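Omega transaminase (Pseudomonas sp., PDB 5LHA) catalyses the transfer of amino groups between amines and keto acids or ketones, using a pyridoxal-phosphate cofactor that is bound here in its aminated, pyridoxamine-phosphate form. Local coordinates at residues A80-D83 against E84-Y88; I240-A244 against D245-R249; G274-L277 against G278-W282. All coordinates share one frame; numbering follows the deposited sequence.

Contact 1 (A80-D83 against E84-Y88)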
loop_
_atom_site.group_PDB
_atom_site.type_symbol
_atom_site.label_atom_id
_atom_site.label_comp_id
_atom_site.label_asym_id
_atom_site.label_seq_id
_atom_site.Cartn_x
_atom_site.Cartn_y
_atom_site.Cartn_z
ATOM N N ALA A 80 33.528 19.283 27.861
ATOM C CA ALA A 80 33.054 19.126 29.232
ATOM C C ALA A 80 32.172 17.892 29.376
ATOM O O ALA A 80 32.362 17.081 30.287
ATOM C CB ALA A 80 32.308 20.384 29.676
ATOM N N GLN A 81 31.207 17.722 28.474
ATOM C CA GLN A 81 30.274 16.606 28.607
ATOM C C GLN A 81 30.951 15.261 28.347
ATOM O O GLN A 81 30.588 14.254 28.964
ATOM C CB GLN A 81 29.085 16.790 27.673
ATOM C CG GLN A 81 28.006 15.754 27.903
ATOM C CD GLN A 81 27.509 15.748 29.337
ATOM O OE1 GLN A 81 27.291 16.801 29.917
ATOM N NE2 GLN A 81 27.324 14.560 29.908
ATOM N N LEU A 82 31.888 15.207 27.396
ATOM C CA LEU A 82 32.627 13.970 27.152
ATOM C C LEU A 82 33.356 13.483 28.410
ATOM O O LEU A 82 33.393 12.276 28.688
ATOM C CB LEU A 82 33.618 14.180 25.999
ATOM C CG LEU A 82 33.115 14.350 24.559
ATOM C CD1 LEU A 82 34.295 14.587 23.633
ATOM C CD2 LEU A 82 32.345 13.128 24.089
ATOM N N ASP A 83 33.955 14.408 29.177
ATOM C CA ASP A 83 34.629 14.047 30.426
ATOM C C ASP A 83 33.657 13.486 31.457
ATOM O O ASP A 83 34.042 12.665 32.297
ATOM C CB ASP A 83 35.348 15.259 31.023
ATOM C CG ASP A 83 36.612 15.638 30.270
ATOM O OD1 ASP A 83 37.163 14.785 29.541
ATOM O OD2 ASP A 83 37.064 16.796 30.431
ATOM N N GLU A 84 32.415 13.956 31.445
ATOM C CA GLU A 84 31.427 13.522 32.420
ATOM C C GLU A 84 30.710 12.261 31.954
ATOM O O GLU A 84 30.813 11.202 32.581
ATOM C CB GLU A 84 30.429 14.656 32.659
ATOM C CG GLU A 84 29.259 14.290 33.536
ATOM C CD GLU A 84 28.440 15.501 33.882
ATOM O OE1 GLU A 84 29.055 16.550 34.173
ATOM O OE2 GLU A 84 27.192 15.420 33.836
ATOM N N LEU A 85 30.002 12.354 30.831
ATOM C CA LEU A 85 29.245 11.223 30.310
ATOM C C LEU A 85 28.981 11.538 28.843
ATOM O O LEU A 85 28.073 12.312 28.533
ATOM C CB LEU A 85 27.953 11.016 31.082
ATOM C CG LEU A 85 27.030 9.857 30.699
ATOM C CD1 LEU A 85 27.580 8.531 31.195
ATOM C CD2 LEU A 85 25.651 10.106 31.264
ATOM N N ALA A 86 29.800 10.961 27.965
ATOM C CA ALA A 86 29.601 11.150 26.534
ATOM C C ALA A 86 28.227 10.642 26.104
ATOM O O ALA A 86 27.519 11.300 25.329
ATOM C CB ALA A 86 30.712 10.438 25.761
ATOM N N TYR A 87 27.850 9.451 26.574
ATOM C CA TYR A 87 26.582 8.846 26.193
ATOM C C TYR A 87 26.031 7.955 27.302
ATOM O O TYR A 87 26.778 7.208 27.944
ATOM C CB TYR A 87 26.713 8.016 24.915
ATOM C CG TYR A 87 25.479 7.189 24.620
ATOM C CD1 TYR A 87 24.371 7.763 24.019
ATOM C CD2 TYR A 87 25.414 5.842 24.963
ATOM C CE1 TYR A 87 23.245 7.027 23.755
ATOM C CE2 TYR A 87 24.288 5.098 24.707
ATOM C CZ TYR A 87 23.208 5.695 24.096
ATOM O OH TYR A 87 22.089 4.960 23.813
ATOM N N TYR A 88 24.722 8.063 27.528
ATOM C CA TYR A 88 23.938 6.943 28.033
ATOM C C TYR A 88 22.543 6.987 27.419
ATOM O O TYR A 88 22.103 8.011 26.895
ATOM C CB TYR A 88 23.848 6.908 29.566
ATOM C CG TYR A 88 23.784 5.482 30.070
ATOM C CD1 TYR A 88 24.907 4.670 30.048
ATOM C CD2 TYR A 88 22.589 4.932 30.513
ATOM C CE1 TYR A 88 24.852 3.359 30.477
ATOM C CE2 TYR A 88 22.521 3.614 30.936
ATOM C CZ TYR A 88 23.650 2.832 30.918
ATOM O OH TYR A 88 23.589 1.525 31.344
HETATM O O HOH W 1 26.182 13.534 32.238
HETATM O O HOH W 2 32.445 9.666 29.835
#
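Toward the C-terminal end of helix 72-85, Gln81 bonds twice to Leu85, one helical turn further on, through its backbone and through its side chain. The backbone bond is the usual helical one, with Leu85 N 2.7 Å from Gln81 O. In the other, Gln81 NE2 donates to Leu85 O, also at 2.7 Å and nearly straight, 172° at the hydrogen. The acceptor lies in the plane of the Gln81 amide, although NE2 stands tilted from the plane of the Leu85 carbonyl. With CG anti to the backbone N (chi1 -173°), the bend at chi2 brings the amide alongside the next turn, within reach of Leu85 O. Glutamine suits this place because one flat group gives and receives: OE1 accepts from Arg98.

Glu84 comes across the same amide, its carboxylate plane turned 72° from it. NE2 and OE2 are joined by a water that accepts from Gln81 NE2 at 2.8 Å and donates to Glu84 OE2 at 2.7 Å. Arg98 forms a salt bridge with OE2 as well, and these several bonds should fix the rotation of the Gln81 amide.

In this class-III aminotransferase, of PLP fold type I, the helix end borders the second subunit: Asp83 forms a salt bridge with Lys75 of the second subunit, and Leu85 packs on Ala40 of that chain. On another flank of the turn, small Ala86 lets Leu82 CD2 come to 3.6 Å from its CB. A second water donates to Leu82 O at 3.0 Å and accepts only weakly from Ala86 N.

Contact 2 (I240-A244 against D245-R249)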
loop_
_atom_site.group_PDB
_atom_site.type_symbol
_atom_site.label_atom_id
_atom_site.label_comp_id
_atom_site.label_asym_id
_atom_site.label_seq_id
_atom_site.Cartn_x
_atom_site.Cartn_y
_atom_site.Cartn_z
ATOM N N ILE A 240 10.944 28.894 -1.606
ATOM C CA ILE A 240 9.622 29.404 -1.947
ATOM C C ILE A 240 9.035 30.027 -0.689
ATOM O O ILE A 240 8.774 29.334 0.295
ATOM C CB ILE A 240 8.719 28.300 -2.503
ATOM C CG1 ILE A 240 9.350 27.717 -3.770
ATOM C CG2 ILE A 240 7.327 28.848 -2.784
ATOM C CD1 ILE A 240 8.933 26.296 -4.076
ATOM N N VAL A 241 8.879 31.345 -0.715
ATOM C CA VAL A 241 8.304 32.088 0.411
ATOM C C VAL A 241 6.799 32.190 0.158
ATOM O O VAL A 241 6.392 32.850 -0.810
ATOM C CB VAL A 241 8.937 33.480 0.541
ATOM C CG1 VAL A 241 8.436 34.175 1.806
ATOM C CG2 VAL A 241 10.455 33.395 0.541
ATOM N N PRO A 242 5.961 31.558 0.980
ATOM C CA PRO A 242 4.519 31.645 0.760
ATOM C C PRO A 242 4.032 33.050 1.055
ATOM O O PRO A 242 4.711 33.813 1.764
ATOM C CB PRO A 242 3.946 30.633 1.762
ATOM C CG PRO A 242 4.945 30.597 2.840
ATOM C CD PRO A 242 6.281 30.746 2.163
ATOM N N PRO A 243 2.886 33.441 0.504
ATOM C CA PRO A 243 2.260 34.703 0.911
ATOM C C PRO A 243 1.932 34.719 2.401
ATOM O O PRO A 243 1.802 33.682 3.057
ATOM C CB PRO A 243 0.992 34.763 0.052
ATOM C CG PRO A 243 1.295 33.893 -1.127
ATOM C CD PRO A 243 2.155 32.786 -0.594
ATOM N N ALA A 244 1.816 35.934 2.937
ATOM C CA ALA A 244 1.737 36.109 4.381
ATOM C C ALA A 244 0.468 35.516 4.977
ATOM O O ALA A 244 0.467 35.110 6.145
ATOM C CB ALA A 244 1.825 37.587 4.727
ATOM N N ASP A 245 -0.625 35.495 4.223
ATOM C CA ASP A 245 -1.875 34.947 4.726
ATOM C C ASP A 245 -2.019 33.445 4.491
ATOM O O ASP A 245 -3.026 32.864 4.908
ATOM C CB ASP A 245 -3.060 35.699 4.109
ATOM C CG ASP A 245 -2.964 35.797 2.601
ATOM O OD1 ASP A 245 -1.852 35.613 2.061
ATOM O OD2 ASP A 245 -4.002 36.048 1.953
ATOM N N TYR A 246 -1.056 32.800 3.827
ATOM C CA TYR A 246 -1.204 31.377 3.525
ATOM C C TYR A 246 -1.172 30.511 4.783
ATOM O O TYR A 246 -2.057 29.672 4.989
ATOM C CB TYR A 246 -0.132 30.923 2.537
ATOM C CG TYR A 246 -0.220 29.439 2.239
ATOM C CD1 TYR A 246 -1.278 28.924 1.497
ATOM C CD2 TYR A 246 0.751 28.556 2.696
ATOM C CE1 TYR A 246 -1.369 27.572 1.220
ATOM C CE2 TYR A 246 0.670 27.201 2.418
ATOM C CZ TYR A 246 -0.391 26.717 1.680
ATOM O OH TYR A 246 -0.474 25.370 1.405
ATOM N N TRP A 247 -0.129 30.651 5.608
ATOM C CA TRP A 247 -0.013 29.792 6.784
ATOM C C TRP A 247 -1.126 30.039 7.803
ATOM O O TRP A 247 -1.628 29.072 8.392
ATOM C CB TRP A 247 1.368 29.938 7.437
ATOM C CG TRP A 247 2.353 28.939 6.883
ATOM C CD1 TRP A 247 3.034 29.024 5.701
ATOM C CD2 TRP A 247 2.715 27.677 7.463
ATOM N NE1 TRP A 247 3.815 27.905 5.522
ATOM C CE2 TRP A 247 3.634 27.063 6.586
ATOM C CE3 TRP A 247 2.358 27.013 8.638
ATOM C CZ2 TRP A 247 4.209 25.821 6.855
ATOM C CZ3 TRP A 247 2.925 25.782 8.904
ATOM C CH2 TRP A 247 3.838 25.195 8.014
ATOM N N PRO A 248 -1.551 31.286 8.048
ATOM C CA PRO A 248 -2.746 31.475 8.892
ATOM C C PRO A 248 -3.995 30.785 8.358
ATOM O O PRO A 248 -4.775 30.233 9.146
ATOM C CB PRO A 248 -2.901 33.001 8.926
ATOM C CG PRO A 248 -1.502 33.501 8.783
ATOM C CD PRO A 248 -0.845 32.565 7.821
ATOM N N ARG A 249 -4.220 30.803 7.045
ATOM C CA ARG A 249 -5.376 30.102 6.497
ATOM C C ARG A 249 -5.147 28.603 6.401
ATOM O O ARG A 249 -6.114 27.847 6.265
ATOM C CB ARG A 249 -5.739 30.670 5.128
ATOM C CG ARG A 249 -6.168 32.127 5.167
ATOM C CD ARG A 249 -6.716 32.569 3.826
ATOM N NE ARG A 249 -7.838 31.727 3.406
ATOM C CZ ARG A 249 -8.624 31.982 2.362
ATOM N NH1 ARG A 249 -8.421 33.064 1.615
ATOM N NH2 ARG A 249 -9.616 31.151 2.066
HETATM O O HOH W 3 1.871 31.928 5.045
#
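Pro242 packs against two aromatic residues of the first turn of helix 246-256. Its CB lies 3.9 Å from Tyr246 CD2, approaching that ring at a slant, while its CG reaches the edge of the Trp247 indole near the ring plane, 3.8 Å from CD1. A compact, rigid proline ring can serve both neighbours without a flexible chain to order. Tyr246 CG is anti to its backbone nitrogen (chi1 178°), which leads the phenol away while CB stays over the loop, 3.4 Å from Pro243 O.

That oxygen begins the polar edge. It accepts from Tyr246 N at 3.1 Å, with 160° at the hydrogen, the donor standing well above the carbonyl plane; a water also donates to it at 2.7 Å. Ala244 O meets carbon instead, Pro248 CD at 3.3 Å. Proline is well placed here, since the first turn of a helix can dispense with an N-H. Asp245 lays OD1 3.6 Å from Pro243 CB, and the same OD1 accepts a hydrogen bond from Thr206 OG1.

The turn ends the connection that follows strand 225-230 and leads the chain into helix 246-256, with Pro243 and Tyr246 resting on Thr206 of helix 202-220 and Trp247 stacked on Trp282.

Contact 3 (G274-L277 against G278-W282)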
loop_
_atom_site.group_PDB
_atom_site.type_symbol
_atom_site.label_atom_id
_atom_site.label_comp_id
_atom_site.label_asym_id
_atom_site.label_seq_id
_atom_site.Cartn_x
_atom_site.Cartn_y
_atom_site.Cartn_z
ATOM N N GLY A 274 14.139 35.053 9.909
ATOM C CA GLY A 274 13.837 36.276 10.624
ATOM C C GLY A 274 13.107 36.072 11.932
ATOM O O GLY A 274 12.731 37.060 12.574
ATOM N N CYS A 275 12.869 34.830 12.334
ATOM C CA CYS A 275 12.098 34.549 13.530
ATOM C C CYS A 275 12.593 33.225 14.106
ATOM O O CYS A 275 13.141 32.388 13.381
ATOM C CB CYS A 275 10.606 34.518 13.174
ATOM S SG CYS A 275 9.453 34.534 14.538
ATOM N N MET A 276 12.411 33.042 15.420
ATOM C CA MET A 276 12.857 31.801 16.057
ATOM C C MET A 276 12.164 30.579 15.463
ATOM O O MET A 276 12.723 29.476 15.477
ATOM C CB MET A 276 12.628 31.868 17.565
ATOM C CG MET A 276 13.392 30.811 18.359
ATOM S SD MET A 276 15.190 31.036 18.321
ATOM C CE MET A 276 15.406 32.373 19.490
ATOM N N LEU A 277 10.948 30.751 14.960
ATOM C CA LEU A 277 10.273 29.758 14.143
ATOM C C LEU A 277 9.712 30.433 12.905
ATOM O O LEU A 277 9.316 31.603 12.951
ATOM C CB LEU A 277 9.137 29.062 14.891
ATOM C CG LEU A 277 9.480 28.139 16.047
ATOM C CD1 LEU A 277 8.195 27.645 16.690
ATOM C CD2 LEU A 277 10.330 26.982 15.542
ATOM N N GLY A 278 9.745 29.708 11.788
ATOM C CA GLY A 278 9.050 30.172 10.601
ATOM C C GLY A 278 7.548 30.253 10.802
ATOM O O GLY A 278 6.894 31.167 10.292
ATOM N N SER A 279 6.977 29.279 11.521
ATOM C CA SER A 279 5.540 29.280 11.796
ATOM C C SER A 279 5.149 30.450 12.687
ATOM O O SER A 279 4.139 31.119 12.447
ATOM C CB SER A 279 5.136 27.971 12.462
ATOM O OG SER A 279 5.888 27.795 13.645
ATOM N N ARG A 280 5.931 30.691 13.739
ATOM C CA ARG A 280 5.725 31.873 14.567
ATOM C C ARG A 280 5.843 33.157 13.755
ATOM O O ARG A 280 5.086 34.111 13.974
ATOM C CB ARG A 280 6.732 31.873 15.719
ATOM C CG ARG A 280 6.535 33.007 16.710
ATOM C CD ARG A 280 7.628 33.029 17.761
ATOM N NE ARG A 280 7.574 31.825 18.583
ATOM C CZ ARG A 280 8.451 31.507 19.529
ATOM N NH1 ARG A 280 9.474 32.313 19.809
ATOM N NH2 ARG A 280 8.295 30.375 20.206
ATOM N N GLY A 281 6.780 33.199 12.803
ATOM C CA GLY A 281 6.963 34.407 12.015
ATOM C C GLY A 281 5.752 34.754 11.177
ATOM O O GLY A 281 5.533 35.924 10.849
ATOM N N TRP A 282 4.957 33.748 10.817
ATOM C CA TRP A 282 3.671 33.913 10.145
ATOM C C TRP A 282 2.508 34.061 11.116
ATOM O O TRP A 282 1.360 34.135 10.668
ATOM C CB TRP A 282 3.409 32.722 9.220
ATOM C CG TRP A 282 4.427 32.564 8.124
ATOM C CD1 TRP A 282 5.164 31.447 7.850
ATOM C CD2 TRP A 282 4.794 33.538 7.135
ATOM N NE1 TRP A 282 5.984 31.672 6.767
ATOM C CE2 TRP A 282 5.774 32.947 6.310
ATOM C CE3 TRP A 282 4.392 34.852 6.868
ATOM C CZ2 TRP A 282 6.355 33.625 5.237
ATOM C CZ3 TRP A 282 4.973 35.525 5.806
ATOM C CH2 TRP A 282 5.939 34.911 5.004
#
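In Cys275 the SG, and in Arg280 the CG, stand anti to the backbone N (chi1 -167° and -175°), which brings SG of the cysteine 3.9 Å from CG of the arginine. They meet where an incoming loop folds against the short, weakly bonded helix 278-281, in the class-III aminotransferase fold. The sulfur also lies 3.5 Å from Gly281 CA. Glycine suits this position because its bare CA lets Cys275 CB approach to 3.8 Å.

Leu277 starts the turn. Its O accepts from Gly281 N at 3.0 Å, the donor standing above the carbonyl plane and the bond bent to 143° at the hydrogen. Leu277 CB packs 3.8 Å from Arg280 CB, and the Leu277 side chain also touches Phe110. Glu265, a sequence neighbour of the cofactor-pocket residues Asp264 and Val266, accepts from Gly278 N through OE1 and bonds Ser279 OG through OE2. One carboxylate thus holds both the backbone and a side chain at the start of the helix.

Arginine can combine both roles needed of it here: its methylene chain runs beside the sulfur, and its guanidinium forms a salt bridge with Glu113 through NH2, which also bonds to Met109 O. The bend at chi3 brings the guanidinium beside Met276, whose CB lies oblique to its plane, 3.9 Å from NH1.

In the fold
All three contacts are local and follow one another without nesting or crossing. Contact 1 comes first, at the end of helix 72-85, where the fold meets the second subunit. After strand 225-230, contact 2 closes the turn into helix 246-256; strand 260-264 follows, and contact 3 then closes the turn into helix 278-281. Contacts 2 and 3 have centres about 12 Å apart and touch through Trp282, whose ring packs on Trp247, Pro242 and Ala244, while Pro248 meets its backbone. This joins the connections that follow strands 225-230 and 260-264, neighbours in one mixed sheet, about 10 Å from the PMP at the Trp247 side chain. Contact 1 stands apart, its centre about 33 Å from that of contact 3.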